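Local coordinates for glucosamine-6-phosphate deaminase (Thermotoga maritima, PDB 1J5X), which is a SIS-domain protein of alpha/beta architecture, built around two parallel beta-sheets, at residues E195-D198 with I199-V203. Residues are numbered along the deposited sequence; the frame is centred on the assembly and turned at random.
Sequences EFFD and ISWKV
The carbonyl oxygen of F196 receives two donors from S200, one turn further along the helix, and so shows how a serine can double the bond that an alpha-helix makes in any case. The S200 amide and the S200 hydroxyl approach from opposite faces of the carbonyl plane; OG lies 2.8 Å from F196 O and stands 37° out of that plane. With OG beside its own backbone N (chi1 -68°), the hydroxyl is folded back along the helix, which satisfies a buried polar group locally. S200 OG also sits over the centre of the F196 ring, 4.0 Å above its plane.

Regular i to i+4 hydrogen bonds join the remaining pairs. I199 N meets E195 O at 2.9 Å, W201 N meets F197 O at 2.8 Å, and K202 N meets D198 O at a slightly longer 3.1 Å. K202 CG, set between its backbone N and carbonyl carbon, makes a close CH2-to-carbonyl contact of 3.1 Å with D198 O.

Apolar contacts follow the same spacing. F197 and W201 run side by side, both with CG anti to the backbone N, and F197 CZ comes within 4.0 Å of W201 CE3, the rings meeting obliquely. On the outer side, the extended chain of E195 brings its CG to 3.7 Å from I199 CD1.

F197 packs on helix 15-25, where K24 also forms a salt bridge with D198 OD1; F196 and S200 face helix 313-326 and the loop residue I299, and W201 reaches both helices, at L17 and I317. The arrangement is typical of an amphipathic alpha-helix with a serine hydroxyl bonded back to the i-4 carbonyl, here in helix 184-205, which follows the five-stranded parallel sheet in the chain and precedes the four-stranded one.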
# COMPACT_ATOMS: atom_id res chain seq x y z
N GLU A 195 9.97 -13.33 -10.07
CA GLU A 195 9.99 -12.94 -11.47
C GLU A 195 9.37 -11.54 -11.62
O GLU A 195 9.85 -10.70 -12.39
CB GLU A 195 9.19 -13.96 -12.32
CG GLU A 195 8.95 -13.54 -13.78
CD GLU A 195 8.36 -14.66 -14.65
OE1 GLU A 195 7.89 -15.68 -14.10
OE2 GLU A 195 8.37 -14.50 -15.89
N PHE A 196 8.30 -11.28 -10.88
CA PHE A 196 7.63 -9.97 -10.96
C PHE A 196 8.63 -8.87 -10.62
O PHE A 196 8.72 -7.83 -11.30
CB PHE A 196 6.46 -9.89 -9.95
CG PHE A 196 5.73 -8.57 -9.96
CD1 PHE A 196 5.10 -8.10 -11.13
CD2 PHE A 196 5.62 -7.78 -8.79
CE1 PHE A 196 4.39 -6.90 -11.11
CE2 PHE A 196 4.90 -6.58 -8.80
CZ PHE A 196 4.30 -6.16 -9.93
N PHE A 197 9.39 -9.12 -9.56
CA PHE A 197 10.39 -8.18 -9.07
C PHE A 197 11.48 -7.96 -10.12
O PHE A 197 11.80 -6.81 -10.49
CB PHE A 197 10.98 -8.72 -7.77
CG PHE A 197 12.12 -7.86 -7.23
CD1 PHE A 197 13.43 -8.00 -7.72
CD2 PHE A 197 11.86 -6.87 -6.27
CE1 PHE A 197 14.47 -7.15 -7.25
CE2 PHE A 197 12.89 -6.03 -5.80
CZ PHE A 197 14.19 -6.16 -6.29
N ASP A 198 12.03 -9.05 -10.67
CA ASP A 198 13.08 -8.94 -11.66
C ASP A 198 12.61 -8.23 -12.93
O ASP A 198 13.34 -7.44 -13.48
CB ASP A 198 13.69 -10.34 -11.99
CG ASP A 198 14.33 -11.01 -10.76
OD1 ASP A 198 14.73 -10.32 -9.79
OD2 ASP A 198 14.47 -12.26 -10.76
N ILE A 199 11.39 -8.51 -13.40
CA ILE A 199 10.89 -7.83 -14.57
C ILE A 199 10.76 -6.33 -14.24
O ILE A 199 11.09 -5.44 -15.06
CB ILE A 199 9.46 -8.37 -15.02
CG1 ILE A 199 9.61 -9.82 -15.58
CG2 ILE A 199 8.83 -7.41 -16.05
CD1 ILE A 199 8.27 -10.58 -15.84
N SER A 200 10.23 -6.05 -13.05
CA SER A 200 10.02 -4.66 -12.62
C SER A 200 11.36 -3.92 -12.63
O SER A 200 11.48 -2.84 -13.23
CB SER A 200 9.41 -4.62 -11.20
OG SER A 200 8.08 -5.12 -11.21
N TRP A 201 12.34 -4.52 -11.98
CA TRP A 201 13.66 -3.88 -11.90
C TRP A 201 14.22 -3.55 -13.25
O TRP A 201 14.65 -2.41 -13.50
CB TRP A 201 14.65 -4.77 -11.14
CG TRP A 201 15.94 -4.03 -10.86
CD1 TRP A 201 16.98 -3.83 -11.72
CD2 TRP A 201 16.24 -3.29 -9.68
NE1 TRP A 201 17.91 -2.99 -11.15
CE2 TRP A 201 17.48 -2.64 -9.89
CE3 TRP A 201 15.58 -3.10 -8.45
CZ2 TRP A 201 18.08 -1.81 -8.91
CZ3 TRP A 201 16.18 -2.27 -7.48
CH2 TRP A 201 17.41 -1.63 -7.72
N LYS A 202 14.16 -4.53 -14.17
CA LYS A 202 14.72 -4.33 -15.50
C LYS A 202 13.94 -3.37 -16.38
O LYS A 202 14.54 -2.62 -17.15
CB LYS A 202 14.94 -5.69 -16.21
CG LYS A 202 13.68 -6.54 -16.41
CD LYS A 202 12.74 -6.04 -17.55
CE LYS A 202 13.37 -6.18 -18.96
NZ LYS A 202 12.62 -5.43 -20.03
N VAL A 203 12.61 -3.40 -16.29
CA VAL A 203 11.78 -2.49 -17.06
C VAL A 203 12.03 -1.04 -16.59
O VAL A 203 12.13 -0.12 -17.40
CB VAL A 203 10.26 -2.81 -16.86
CG1 VAL A 203 9.40 -1.69 -17.38
CG2 VAL A 203 9.89 -4.18 -17.55